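Local coordinates for protein acyl-coenzyme A oxidase 3 (Yarrowia lipolytica, PDB 5YS9) that oxidises acyl-CoA substrates to trans-2-enoyl-CoA with the help of FAD, passing electrons to oxygen to give hydrogen peroxide in peroxisomal fatty acid beta-oxidation, at residues K15-T19 against F20-P24; K25-A28 against G29-K33; D652-V655 against Y656-Y659; F660-V663 against N664-P668. One frame throughout, in Å; residues are numbered along the deposited sequence.

Interaction 1 (K15-T19 against F20-P24); sequences KQYNT and FTEPP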
ATOM      1  N   LYS A  15      40.780  -8.969   9.500  1.00 77.60           N
ATOM      2  CA  LYS A  15      39.907  -9.406  10.569  1.00 70.37           C
ATOM      3  C   LYS A  15      38.745 -10.192  10.003  1.00 63.28           C
ATOM      4  O   LYS A  15      38.368 -10.018   8.861  1.00 65.44           O
ATOM      5  CB  LYS A  15      39.405  -8.213  11.377  1.00 75.87           C
ATOM      6  CG  LYS A  15      40.443  -7.610  12.308  1.00 80.42           C
ATOM      7  CD  LYS A  15      39.880  -6.448  13.108  1.00 84.72           C
ATOM      8  CE  LYS A  15      40.984  -5.610  13.738  1.00 86.50           C
ATOM      9  NZ  LYS A  15      40.668  -5.166  15.130  1.00 87.22           N
ATOM     10  N   GLN A  16      38.193 -11.073  10.814  1.00 62.29           N
ATOM     11  CA  GLN A  16      37.106 -11.932  10.394  1.00 63.62           C
ATOM     12  C   GLN A  16      35.783 -11.474  10.978  1.00 56.54           C
ATOM     13  O   GLN A  16      35.696 -11.106  12.133  1.00 51.74           O
ATOM     14  CB  GLN A  16      37.386 -13.369  10.796  1.00 73.46           C
ATOM     15  CG  GLN A  16      38.157 -14.152   9.754  1.00 84.15           C
ATOM     16  CD  GLN A  16      37.300 -15.190   9.072  1.00 96.74           C
ATOM     17  OE1 GLN A  16      36.382 -15.735   9.676  1.00107.45           O
ATOM     18  NE2 GLN A  16      37.590 -15.470   7.809  1.00 95.96           N
ATOM     19  N   TYR A  17      34.748 -11.530  10.159  1.00 45.66           N
ATOM     20  CA  TYR A  17      33.440 -11.073  10.558  1.00 41.14           C
ATOM     21  C   TYR A  17      32.420 -12.144  10.310  1.00 38.77           C
ATOM     22  O   TYR A  17      32.635 -13.040   9.527  1.00 41.23           O
ATOM     23  CB  TYR A  17      33.050  -9.818   9.795  1.00 41.52           C
ATOM     24  CG  TYR A  17      33.937  -8.649  10.062  1.00 40.03           C
ATOM     25  CD1 TYR A  17      35.072  -8.433   9.311  1.00 43.87           C
ATOM     26  CD2 TYR A  17      33.649  -7.762  11.068  1.00 39.77           C
ATOM     27  CE1 TYR A  17      35.893  -7.361   9.557  1.00 41.45           C
ATOM     28  CE2 TYR A  17      34.463  -6.687  11.322  1.00 41.72           C
ATOM     29  CZ  TYR A  17      35.580  -6.494  10.566  1.00 41.29           C
ATOM     30  OH  TYR A  17      36.378  -5.423  10.818  1.00 45.45           O
ATOM     31  N   ASN A  18      31.312 -12.053  11.013  1.00 36.55           N
ATOM     32  CA  ASN A  18      30.219 -12.983  10.859  1.00 34.86           C
ATOM     33  C   ASN A  18      28.967 -12.220  10.460  1.00 34.41           C
ATOM     34  O   ASN A  18      29.022 -11.035  10.232  1.00 36.74           O
ATOM     35  CB  ASN A  18      30.020 -13.835  12.114  1.00 33.76           C
ATOM     36  CG  ASN A  18      29.583 -13.034  13.310  1.00 39.01           C
ATOM     37  OD1 ASN A  18      28.696 -12.209  13.230  1.00 35.27           O
ATOM     38  ND2 ASN A  18      30.196 -13.296  14.435  1.00 38.62           N
ATOM     39  N   THR A  19      27.846 -12.905  10.347  1.00 33.30           N
ATOM     40  CA  THR A  19      26.637 -12.267   9.899  1.00 33.15           C
ATOM     41  C   THR A  19      26.259 -11.139  10.837  1.00 33.84           C
ATOM     42  O   THR A  19      25.857 -10.083  10.401  1.00 37.70           O
ATOM     43  CB  THR A  19      25.500 -13.289   9.861  1.00 34.66           C
ATOM     44  OG1 THR A  19      25.767 -14.239   8.837  1.00 39.10           O
ATOM     45  CG2 THR A  19      24.184 -12.632   9.573  1.00 35.81           C
ATOM     46  N   PHE A  20      26.382 -11.381  12.127  1.00 31.77           N
ATOM     47  CA  PHE A  20      26.114 -10.376  13.134  1.00 31.62           C
ATOM     48  C   PHE A  20      27.058  -9.175  13.158  1.00 30.10           C
ATOM     49  O   PHE A  20      26.622  -8.061  13.366  1.00 29.68           O
ATOM     50  CB  PHE A  20      26.068 -11.037  14.507  1.00 32.07           C
ATOM     51  CG  PHE A  20      25.451 -10.191  15.559  1.00 34.82           C
ATOM     52  CD1 PHE A  20      24.107  -9.917  15.529  1.00 34.24           C
ATOM     53  CD2 PHE A  20      26.211  -9.659  16.571  1.00 32.55           C
ATOM     54  CE1 PHE A  20      23.531  -9.140  16.492  1.00 35.25           C
ATOM     55  CE2 PHE A  20      25.638  -8.875  17.537  1.00 31.76           C
ATOM     56  CZ  PHE A  20      24.297  -8.614  17.496  1.00 32.70           C
ATOM     57  N   THR A  21      28.352  -9.410  12.992  1.00 31.11           N
ATOM     58  CA  THR A  21      29.336  -8.347  13.146  1.00 32.25           C
ATOM     59  C   THR A  21      29.766  -7.590  11.890  1.00 34.78           C
ATOM     60  O   THR A  21      30.351  -6.534  11.987  1.00 33.53           O
ATOM     61  CB  THR A  21      30.587  -8.845  13.886  1.00 30.62           C
ATOM     62  OG1 THR A  21      31.289  -9.778  13.072  1.00 33.35           O
ATOM     63  CG2 THR A  21      30.207  -9.514  15.153  1.00 30.11           C
ATOM     64  N   GLU A  22      29.483  -8.130  10.718  1.00 36.11           N
ATOM     65  CA  GLU A  22      29.895  -7.470   9.491  1.00 38.17           C
ATOM     66  C   GLU A  22      29.253  -6.126   9.159  1.00 39.33           C
ATOM     67  O   GLU A  22      29.912  -5.253   8.645  1.00 40.61           O
ATOM     68  CB  GLU A  22      29.817  -8.399   8.289  1.00 33.57           C
ATOM     69  CG  GLU A  22      30.868  -8.074   7.260  1.00 33.88           C
ATOM     70  CD  GLU A  22      30.338  -8.024   5.858  1.00 36.48           C
ATOM     71  OE1 GLU A  22      29.437  -8.794   5.533  1.00 37.73           O
ATOM     72  OE2 GLU A  22      30.836  -7.216   5.078  1.00 40.29           O
ATOM     73  N   PRO A  23      27.963  -5.974   9.411  1.00 38.13           N
ATOM     74  CA  PRO A  23      27.252  -4.753   8.937  1.00 37.76           C
ATOM     75  C   PRO A  23      27.901  -3.355   9.160  1.00 39.12           C
ATOM     76  O   PRO A  23      28.053  -2.603   8.185  1.00 36.63           O
ATOM     77  CB  PRO A  23      25.897  -4.846   9.632  1.00 36.22           C
ATOM     78  CG  PRO A  23      25.677  -6.332   9.776  1.00 38.87           C
ATOM     79  CD  PRO A  23      27.044  -6.893  10.112  1.00 38.07           C
ATOM     80  N   PRO A  24      28.327  -3.016  10.404  1.00 38.84           N
ATOM     81  CA  PRO A  24      28.976  -1.693  10.540  1.00 34.92           C
ATOM     82  C   PRO A  24      30.225  -1.522   9.674  1.00 33.74           C
ATOM     83  O   PRO A  24      30.493  -0.422   9.211  1.00 37.36           O
ATOM     84  CB  PRO A  24      29.334  -1.606  12.026  1.00 33.09           C
ATOM     85  CG  PRO A  24      29.427  -3.007  12.474  1.00 37.15           C
ATOM     86  CD  PRO A  24      28.387  -3.780  11.670  1.00 39.67           C
TER
HETATM   87  O   HOH W   1      34.091 -10.177  14.040  1.00 42.54           O
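Asn18 and Thr21 grip each other in both directions across a compact turn. Asn18 N donates to Thr21 OG1 at 3.1 Å along a nearly straight line (173°), and Thr21 N donates in return to Asn18 OD1 at 2.8 Å, coming from above the plane of the side-chain amide. CG of Asn18 is held between its own backbone N and carbonyl carbon (chi1 66°), which brings OD1 over the turn. Glu22 N closes the same turn on Asn18 O at 3.0 Å. These reciprocal bonds lead the chain from strand 15-17 towards helix 23-31. With an alanine in place of Asn18, Thr21 N would probably be left with just a weak bond to the backbone carbonyl at that position, and the start of the turn would be less firmly fixed. Tyr17 lies across Glu22 at about a right angle, its CB 3.8 Å from Glu22 CG, while the Glu22 carboxylate runs on to a salt bridge with Arg332. The other side is looser: a water joins Gln16 O to Thr21 OG1, and the exposed side chains of Lys15 and Gln16 are poorly ordered. Strand 15-17 pairs antiparallel with strand 10-12, Tyr656 of helix 655-666 packs on Thr19, Phe20 and Pro23, and Thr19 OG1 is hydrogen-bonded to Glu175 of the second subunit.

Interaction 2 (K25-A28 against G29-K33); sequences KALA and GERAK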
ATOM      1  N   LYS A  25      30.968  -2.589   9.450  1.00 33.53           N
ATOM      2  CA  LYS A  25      32.132  -2.529   8.588  1.00 37.79           C
ATOM      3  C   LYS A  25      31.720  -2.335   7.113  1.00 37.71           C
ATOM      4  O   LYS A  25      32.287  -1.488   6.419  1.00 44.52           O
ATOM      5  CB  LYS A  25      33.005  -3.776   8.787  1.00 42.51           C
ATOM      6  CG  LYS A  25      34.366  -3.734   8.133  1.00 46.73           C
ATOM      7  CD  LYS A  25      35.341  -2.759   8.795  1.00 53.41           C
ATOM      8  CE  LYS A  25      36.639  -2.699   7.969  1.00 57.32           C
ATOM      9  NZ  LYS A  25      37.704  -1.841   8.564  1.00 56.39           N
ATOM     10  N   ALA A  26      30.736  -3.079   6.637  1.00 34.26           N
ATOM     11  CA  ALA A  26      30.226  -2.862   5.272  1.00 34.47           C
ATOM     12  C   ALA A  26      29.763  -1.424   5.033  1.00 37.55           C
ATOM     13  O   ALA A  26      30.174  -0.775   4.062  1.00 36.78           O
ATOM     14  CB  ALA A  26      29.106  -3.847   4.951  1.00 34.77           C
ATOM     15  N   LEU A  27      28.943  -0.893   5.939  1.00 38.87           N
ATOM     16  CA  LEU A  27      28.439   0.463   5.733  1.00 36.87           C
ATOM     17  C   LEU A  27      29.552   1.529   5.796  1.00 36.36           C
ATOM     18  O   LEU A  27      29.521   2.510   5.065  1.00 38.28           O
ATOM     19  CB  LEU A  27      27.280   0.765   6.670  1.00 35.51           C
ATOM     20  CG  LEU A  27      26.517   2.070   6.385  1.00 35.99           C
ATOM     21  CD1 LEU A  27      25.934   2.083   4.982  1.00 38.45           C
ATOM     22  CD2 LEU A  27      25.405   2.249   7.397  1.00 36.65           C
ATOM     23  N   ALA A  28      30.558   1.317   6.629  1.00 35.25           N
ATOM     24  CA  ALA A  28      31.710   2.219   6.646  1.00 36.63           C
ATOM     25  C   ALA A  28      32.369   2.148   5.286  1.00 38.54           C
ATOM     26  O   ALA A  28      32.697   3.180   4.726  1.00 46.50           O
ATOM     27  CB  ALA A  28      32.703   1.876   7.766  1.00 33.84           C
ATOM     28  N   GLY A  29      32.491   0.943   4.729  1.00 35.43           N
ATOM     29  CA  GLY A  29      33.091   0.747   3.419  1.00 33.42           C
ATOM     30  C   GLY A  29      32.436   1.562   2.324  1.00 36.03           C
ATOM     31  O   GLY A  29      33.100   1.993   1.387  1.00 41.85           O
ATOM     32  N   GLU A  30      31.118   1.676   2.386  1.00 39.42           N
ATOM     33  CA  GLU A  30      30.337   2.500   1.477  1.00 38.83           C
ATOM     34  C   GLU A  30      30.590   3.980   1.631  1.00 37.51           C
ATOM     35  O   GLU A  30      30.641   4.706   0.669  1.00 36.10           O
ATOM     36  CB  GLU A  30      28.857   2.207   1.630  1.00 40.89           C
ATOM     37  CG  GLU A  30      28.513   0.760   1.395  1.00 41.01           C
ATOM     38  CD  GLU A  30      28.517   0.393  -0.063  1.00 39.35           C
ATOM     39  OE1 GLU A  30      28.971   1.193  -0.884  1.00 38.34           O
ATOM     40  OE2 GLU A  30      28.057  -0.701  -0.378  1.00 41.63           O
ATOM     41  N   ARG A  31      30.736   4.412   2.868  1.00 37.48           N
ATOM     42  CA  ARG A  31      31.002   5.799   3.180  1.00 38.85           C
ATOM     43  C   ARG A  31      32.336   6.212   2.584  1.00 41.94           C
ATOM     44  O   ARG A  31      32.518   7.328   2.129  1.00 44.30           O
ATOM     45  CB  ARG A  31      30.941   6.040   4.682  1.00 36.98           C
ATOM     46  CG  ARG A  31      29.712   6.811   5.105  1.00 42.40           C
ATOM     47  CD  ARG A  31      29.356   6.622   6.563  1.00 40.54           C
ATOM     48  NE  ARG A  31      27.936   6.836   6.776  1.00 47.48           N
ATOM     49  CZ  ARG A  31      27.156   6.089   7.539  1.00 41.32           C
ATOM     50  NH1 ARG A  31      25.881   6.379   7.638  1.00 37.05           N
ATOM     51  NH2 ARG A  31      27.650   5.066   8.199  1.00 43.61           N
ATOM     52  N   ALA A  32      33.263   5.273   2.584  1.00 41.14           N
ATOM     53  CA  ALA A  32      34.604   5.463   2.075  1.00 45.56           C
ATOM     54  C   ALA A  32      34.660   5.796   0.581  1.00 45.03           C
ATOM     55  O   ALA A  32      35.633   6.351   0.119  1.00 45.17           O
ATOM     56  CB  ALA A  32      35.448   4.240   2.379  1.00 42.97           C
ATOM     57  N   LYS A  33      33.647   5.407  -0.174  1.00 43.86           N
ATOM     58  CA  LYS A  33      33.598   5.676  -1.646  1.00 43.47           C
ATOM     59  C   LYS A  33      33.155   7.095  -2.030  1.00 42.49           C
ATOM     60  O   LYS A  33      33.393   7.560  -3.128  1.00 43.51           O
ATOM     61  CB  LYS A  33      32.630   4.697  -2.327  1.00 41.67           C
ATOM     62  CG  LYS A  33      32.979   3.254  -2.042  1.00 43.15           C
ATOM     63  CD  LYS A  33      31.895   2.325  -2.513  1.00 46.85           C
ATOM     64  CE  LYS A  33      32.350   0.886  -2.415  1.00 46.64           C
ATOM     65  NZ  LYS A  33      31.207   0.050  -2.849  1.00 54.30           N
TER
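The guanidinium of Arg31 and the branched end of Leu27 meet one turn apart on helix 23-31, the leucine approaching the flat group at a slant. Leu27 CG lies 3.7 Å from Arg31 NH2, and CD2 of the same leucine is equally near that nitrogen. The arginine chain, extended from CG to NE, runs back to the leucine. Beyond it, Tyr651 makes a cation-pi contact with the arginine, Asp635 forms a salt bridge at NE, and Tyr651 O accepts from NH2. The second flat group, the carboxylate of Glu30, is met from above its plane by Lys33 NZ, 3.2 Å from Glu30 OE1 in a salt bridge; OE2 pairs with Arg627. Glu30 CG, anti to the carbonyl carbon (chi1 -58°), rests against the preceding turn 3.5 Å from Ala26 O, and a bend at chi2 then directs the carboxylate. Regular helical bonds run beneath these side chains: Gly29 N reaches Lys25 O at 3.0 Å, and Arg31 N reaches Leu27 O at 3.1 Å. The chemistry is therefore divided. Leucine carbon packs at the guanidinium end of the arginine, whereas ion pairs at the charged ends of Glu30 and Arg31 tie this short N-terminal helix to the C-terminal part of the chain, probably lowering the cost of placing those charges in a partly buried site.

Interaction 3 (D652-V655 against Y656-Y659); sequences DGDV and YKHY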
ATOM      1  N   ASP A 652      25.116   4.086  11.975  1.00 33.28           N
ATOM      2  CA  ASP A 652      26.285   3.233  12.068  1.00 36.30           C
ATOM      3  C   ASP A 652      26.199   1.917  11.307  1.00 38.08           C
ATOM      4  O   ASP A 652      27.202   1.292  11.041  1.00 43.49           O
ATOM      5  CB  ASP A 652      26.789   3.086  13.507  1.00 35.88           C
ATOM      6  CG  ASP A 652      26.025   2.084  14.311  1.00 34.43           C
ATOM      7  OD1 ASP A 652      24.969   1.627  13.891  1.00 37.86           O
ATOM      8  OD2 ASP A 652      26.492   1.749  15.393  1.00 38.75           O
ATOM      9  N   GLY A 653      24.995   1.509  10.956  1.00 36.32           N
ATOM     10  CA  GLY A 653      24.824   0.331  10.149  1.00 32.64           C
ATOM     11  C   GLY A 653      24.846  -0.986  10.872  1.00 31.37           C
ATOM     12  O   GLY A 653      24.904  -2.012  10.246  1.00 31.87           O
ATOM     13  N   ASP A 654      24.796  -0.964  12.189  1.00 29.87           N
ATOM     14  CA  ASP A 654      24.808  -2.189  12.961  1.00 32.46           C
ATOM     15  C   ASP A 654      23.405  -2.773  13.047  1.00 30.68           C
ATOM     16  O   ASP A 654      22.808  -2.826  14.092  1.00 32.18           O
ATOM     17  CB  ASP A 654      25.331  -1.887  14.353  1.00 34.69           C
ATOM     18  CG  ASP A 654      26.208  -2.969  14.895  1.00 36.89           C
ATOM     19  OD1 ASP A 654      26.208  -4.072  14.355  1.00 38.29           O
ATOM     20  OD2 ASP A 654      26.891  -2.717  15.888  1.00 40.26           O
ATOM     21  N   VAL A 655      22.920  -3.252  11.921  1.00 29.28           N
ATOM     22  CA  VAL A 655      21.521  -3.519  11.688  1.00 34.11           C
ATOM     23  C   VAL A 655      20.915  -4.570  12.635  1.00 34.14           C
ATOM     24  O   VAL A 655      19.911  -4.326  13.265  1.00 37.98           O
ATOM     25  CB  VAL A 655      21.389  -3.934  10.197  1.00 36.12           C
ATOM     26  CG1 VAL A 655      20.217  -4.847   9.891  1.00 40.57           C
ATOM     27  CG2 VAL A 655      21.375  -2.723   9.302  1.00 35.36           C
ATOM     28  N   TYR A 656      21.589  -5.689  12.788  1.00 31.68           N
ATOM     29  CA  TYR A 656      21.167  -6.779  13.657  1.00 33.20           C
ATOM     30  C   TYR A 656      21.326  -6.496  15.141  1.00 32.10           C
ATOM     31  O   TYR A 656      20.476  -6.858  15.929  1.00 34.52           O
ATOM     32  CB  TYR A 656      21.913  -8.047  13.268  1.00 31.84           C
ATOM     33  CG  TYR A 656      21.712  -8.368  11.813  1.00 32.65           C
ATOM     34  CD1 TYR A 656      20.421  -8.482  11.270  1.00 32.48           C
ATOM     35  CD2 TYR A 656      22.800  -8.550  10.964  1.00 35.57           C
ATOM     36  CE1 TYR A 656      20.230  -8.785   9.929  1.00 34.42           C
ATOM     37  CE2 TYR A 656      22.622  -8.848   9.614  1.00 36.17           C
ATOM     38  CZ  TYR A 656      21.350  -8.959   9.093  1.00 36.57           C
ATOM     39  OH  TYR A 656      21.201  -9.246   7.767  1.00 32.94           O
ATOM     40  N   LYS A 657      22.384  -5.816  15.525  1.00 33.94           N
ATOM     41  CA  LYS A 657      22.586  -5.480  16.926  1.00 36.50           C
ATOM     42  C   LYS A 657      21.482  -4.535  17.428  1.00 36.16           C
ATOM     43  O   LYS A 657      20.919  -4.765  18.477  1.00 37.61           O
ATOM     44  CB  LYS A 657      23.953  -4.863  17.105  1.00 41.85           C
ATOM     45  CG  LYS A 657      24.374  -4.648  18.542  1.00 48.25           C
ATOM     46  CD  LYS A 657      25.847  -4.278  18.609  1.00 52.63           C
ATOM     47  CE  LYS A 657      26.534  -4.945  19.787  1.00 59.55           C
ATOM     48  NZ  LYS A 657      27.926  -4.438  19.886  1.00 62.97           N
ATOM     49  N   HIS A 658      21.164  -3.478  16.691  1.00 32.12           N
ATOM     50  CA  HIS A 658      20.152  -2.526  17.164  1.00 33.82           C
ATOM     51  C   HIS A 658      18.714  -3.110  17.164  1.00 32.70           C
ATOM     52  O   HIS A 658      17.985  -2.929  18.112  1.00 32.26           O
ATOM     53  CB  HIS A 658      20.165  -1.249  16.334  1.00 33.77           C
ATOM     54  CG  HIS A 658      21.453  -0.501  16.419  1.00 36.54           C
ATOM     55  ND1 HIS A 658      21.936   0.014  17.605  1.00 34.27           N
ATOM     56  CD2 HIS A 658      22.358  -0.177  15.459  1.00 34.46           C
ATOM     57  CE1 HIS A 658      23.111   0.584  17.375  1.00 33.04           C
ATOM     58  NE2 HIS A 658      23.379   0.495  16.079  1.00 35.05           N
ATOM     59  N   TYR A 659      18.359  -3.788  16.077  1.00 33.07           N
ATOM     60  CA  TYR A 659      17.120  -4.542  15.905  1.00 32.12           C
ATOM     61  C   TYR A 659      16.891  -5.543  17.016  1.00 31.95           C
ATOM     62  O   TYR A 659      15.838  -5.527  17.656  1.00 32.38           O
ATOM     63  CB  TYR A 659      17.221  -5.309  14.579  1.00 34.29           C
ATOM     64  CG  TYR A 659      15.994  -5.974  14.032  1.00 33.16           C
ATOM     65  CD1 TYR A 659      14.726  -5.505  14.285  1.00 33.22           C
ATOM     66  CD2 TYR A 659      16.125  -7.003  13.148  1.00 36.14           C
ATOM     67  CE1 TYR A 659      13.621  -6.103  13.730  1.00 34.77           C
ATOM     68  CE2 TYR A 659      15.020  -7.606  12.575  1.00 35.80           C
ATOM     69  CZ  TYR A 659      13.768  -7.146  12.849  1.00 34.97           C
ATOM     70  OH  TYR A 659      12.650  -7.737  12.268  1.00 37.66           O
TER
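An Asx turn at Asp652 leads into the first turn of helix 655-666, and His658 reaches back from that helix to the same aspartate. His658 NE2 donates to Asp652 OD1 at 2.9 Å; it meets the syn side of the carboxylate, and the oxygen lies close to the imidazole plane (12° out of it). A weak second bond from NE2 goes to OD2. Asp652 OD1 also accepts Asp654 N at 3.1 Å, this time from above the carboxylate plane, so a single oxygen joins the turn to the helix. His658 CG is anti to its carbonyl carbon (chi1 -62°), a setting that swings the ring toward the preceding loop and places NE2 3.5 Å from Asp654 CB. Asp654 occupies the N-cap position without a capping bond from its side chain and is the centre of an inverse gamma turn. Its backbone O accepts His658 N at 3.1 Å, while its carboxylate crosses the lysine stem at a slant, OD2 being 3.3 Å from Lys657 CD; the ammonium itself stands beyond salt-bridge distance. Val655 CG1 sits over one face of the Tyr656 ring in a CH-pi contact, 4.1 Å from the ring centroid. From helix 23-31, Pro23 packs on Tyr656 and Pro24 on Asp654, and Tyr327 and Val330 of helix 300-330 touch Val655. Tyr656 OH is hydrogen-bonded to Arg331, a residue of the FAD pocket, while the Tyr659 ring meets Trp199 of the second subunit.

Interaction 4 (F660-V663 against N664-P668); sequences FAKV and NQQNP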
ATOM      1  N   PHE A 660      17.876  -6.393  17.295  1.00 32.66           N
ATOM      2  CA  PHE A 660      17.737  -7.310  18.450  1.00 34.84           C
ATOM      3  C   PHE A 660      17.601  -6.503  19.778  1.00 33.52           C
ATOM      4  O   PHE A 660      16.819  -6.901  20.668  1.00 31.12           O
ATOM      5  CB  PHE A 660      18.901  -8.320  18.502  1.00 33.62           C
ATOM      6  CG  PHE A 660      18.739  -9.455  19.510  1.00 32.25           C
ATOM      7  CD1 PHE A 660      17.787 -10.444  19.322  1.00 35.67           C
ATOM      8  CD2 PHE A 660      19.593  -9.571  20.592  1.00 33.21           C
ATOM      9  CE1 PHE A 660      17.659 -11.525  20.195  1.00 34.87           C
ATOM     10  CE2 PHE A 660      19.474 -10.618  21.494  1.00 36.22           C
ATOM     11  CZ  PHE A 660      18.508 -11.611  21.284  1.00 39.73           C
ATOM     12  N   ALA A 661      18.322  -5.378  19.884  1.00 28.01           N
ATOM     13  CA  ALA A 661      18.241  -4.550  21.078  1.00 28.19           C
ATOM     14  C   ALA A 661      16.855  -3.995  21.248  1.00 30.19           C
ATOM     15  O   ALA A 661      16.359  -3.966  22.366  1.00 30.77           O
ATOM     16  CB  ALA A 661      19.280  -3.409  21.074  1.00 26.43           C
ATOM     17  N   LYS A 662      16.237  -3.568  20.132  1.00 32.70           N
ATOM     18  CA  LYS A 662      14.962  -2.816  20.148  1.00 34.07           C
ATOM     19  C   LYS A 662      13.825  -3.765  20.535  1.00 32.27           C
ATOM     20  O   LYS A 662      12.985  -3.452  21.390  1.00 33.72           O
ATOM     21  CB  LYS A 662      14.693  -2.142  18.777  1.00 34.92           C
ATOM     22  CG  LYS A 662      14.191  -0.707  18.852  1.00 35.60           C
ATOM     23  CD  LYS A 662      12.876  -0.619  19.557  1.00 36.18           C
ATOM     24  CE  LYS A 662      12.275   0.800  19.525  1.00 38.81           C
ATOM     25  NZ  LYS A 662      13.071   1.815  20.247  1.00 38.97           N
ATOM     26  N   VAL A 663      13.840  -4.946  19.930  1.00 28.49           N
ATOM     27  CA  VAL A 663      12.870  -5.972  20.227  1.00 28.03           C
ATOM     28  C   VAL A 663      12.843  -6.369  21.707  1.00 27.93           C
ATOM     29  O   VAL A 663      11.764  -6.383  22.302  1.00 24.50           O
ATOM     30  CB  VAL A 663      13.058  -7.177  19.274  1.00 28.65           C
ATOM     31  CG1 VAL A 663      12.520  -8.480  19.840  1.00 29.60           C
ATOM     32  CG2 VAL A 663      12.416  -6.861  17.946  1.00 28.61           C
ATOM     33  N   ASN A 664      14.014  -6.649  22.293  1.00 29.60           N
ATOM     34  CA  ASN A 664      14.135  -7.040  23.717  1.00 29.97           C
ATOM     35  C   ASN A 664      13.815  -5.923  24.665  1.00 32.12           C
ATOM     36  O   ASN A 664      13.241  -6.181  25.677  1.00 34.52           O
ATOM     37  CB  ASN A 664      15.529  -7.625  24.028  1.00 32.93           C
ATOM     38  CG  ASN A 664      15.692  -9.014  23.435  1.00 34.56           C
ATOM     39  OD1 ASN A 664      16.127  -9.185  22.297  1.00 40.78           O
ATOM     40  ND2 ASN A 664      15.257 -10.001  24.168  1.00 34.61           N
ATOM     41  N   GLN A 665      14.163  -4.681  24.328  1.00 35.13           N
ATOM     42  CA  GLN A 665      13.814  -3.520  25.163  1.00 35.44           C
ATOM     43  C   GLN A 665      12.312  -3.361  25.302  1.00 31.96           C
ATOM     44  O   GLN A 665      11.828  -3.204  26.386  1.00 30.68           O
ATOM     45  CB  GLN A 665      14.406  -2.223  24.615  1.00 35.97           C
ATOM     46  CG  GLN A 665      15.881  -2.112  24.911  1.00 40.37           C
ATOM     47  CD  GLN A 665      16.666  -1.116  24.051  1.00 44.97           C
ATOM     48  OE1 GLN A 665      17.891  -1.017  24.195  1.00 50.60           O
ATOM     49  NE2 GLN A 665      15.992  -0.382  23.172  1.00 45.21           N
ATOM     50  N   GLN A 666      11.602  -3.443  24.195  1.00 31.53           N
ATOM     51  CA  GLN A 666      10.149  -3.331  24.174  1.00 29.83           C
ATOM     52  C   GLN A 666       9.468  -4.619  24.535  1.00 30.81           C
ATOM     53  O   GLN A 666       8.298  -4.587  24.838  1.00 30.59           O
ATOM     54  CB  GLN A 666       9.661  -2.967  22.773  1.00 31.91           C
ATOM     55  CG  GLN A 666      10.178  -1.655  22.215  1.00 33.51           C
ATOM     56  CD  GLN A 666       9.723  -0.500  23.076  1.00 36.92           C
ATOM     57  OE1 GLN A 666      10.528   0.087  23.752  1.00 36.21           O
ATOM     58  NE2 GLN A 666       8.411  -0.203  23.081  1.00 36.20           N
ATOM     59  N   ASN A 667      10.153  -5.738  24.418  1.00 31.73           N
ATOM     60  CA  ASN A 667       9.540  -7.012  24.688  1.00 30.07           C
ATOM     61  C   ASN A 667      10.447  -7.846  25.573  1.00 33.21           C
ATOM     62  O   ASN A 667      11.025  -8.831  25.127  1.00 31.71           O
ATOM     63  CB  ASN A 667       9.217  -7.738  23.385  1.00 31.01           C
ATOM     64  CG  ASN A 667       8.326  -6.932  22.458  1.00 30.91           C
ATOM     65  OD1 ASN A 667       7.122  -6.981  22.557  1.00 31.42           O
ATOM     66  ND2 ASN A 667       8.923  -6.217  21.548  1.00 27.75           N
ATOM     67  N   PRO A 668      10.562  -7.483  26.841  1.00 34.65           N
ATOM     68  CA  PRO A 668      11.461  -8.215  27.727  1.00 32.03           C
ATOM     69  C   PRO A 668      11.031  -9.655  27.853  1.00 31.10           C
ATOM     70  O   PRO A 668       9.860  -9.940  28.037  1.00 32.44           O
ATOM     71  CB  PRO A 668      11.318  -7.489  29.066  1.00 34.40           C
ATOM     72  CG  PRO A 668      10.226  -6.508  28.898  1.00 34.49           C
ATOM     73  CD  PRO A 668      10.101  -6.232  27.448  1.00 36.21           C
TER
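Phe660 and Asn664, one turn apart, present a ring face to the end of an amide. The end of the Asn664 side chain lies over the centre of the phenyl ring, with the two planes 65° apart, although which of its two terminal atoms faces the ring is doubtful. Phe660 CG is anti to the backbone N (chi1 -170°), which carries the ring out beside the following turn. Lys662 and Gln666 are oriented differently: their stems run side by side and point the same way, with Lys662 CD 3.9 Å from Gln666 CG. Their polar ends find separate partners: Lys662 NZ is hydrogen-bonded to Ser71 and Gln666 NE2 to Asp75. The Gln665 chain, extended beyond CG, starts close to the preceding turn, with CG 3.2 Å from Ala661 O. Where the helix ends, Asn667 turns its amide back on Val663. Asn667 ND2 donates to Val663 O at 2.9 Å, in the carbonyl plane and on a lone pair, and the oxygen lies near the amide plane as well; Asn667 N adds a weak bond to the same acceptor. Val663 O is thus shared by a side chain and a backbone as the regular bonding stops. Replacing Phe660 with an alanine would probably leave the Asn664 amide freer to turn and deprive Trp263 of the second subunit of its edge-to-face partner. This last part of helix 655-666 is touched by Tyr438, which meets Val663 and Gln666 and bonds Asn667 ND2, and by the second subunit, whose Trp199 packs on Phe660 and Asp249 on Val663.

How the interactions relate
The four contacts lie at or along two short helices from opposite ends of the chain. Interactions 1 and 2 follow each other into and along helix 23-31, and interactions 3 and 4 do the same on helix 655-666. Pro23 and Leu27 both rest against Gly653, so interaction 3 touches both N-terminal contacts, whereas interaction 4 touches neither. All are partly buried, with three buried residues each in interactions 2 and 3 and two each in the others. Turn-forming polar bonds dominate interaction 1 and the aspartate-histidine pair interaction 3; salt bridges mark interaction 2, and amides interaction 4. The second subunit reaches interactions 1, 3 and 4, but not interaction 2.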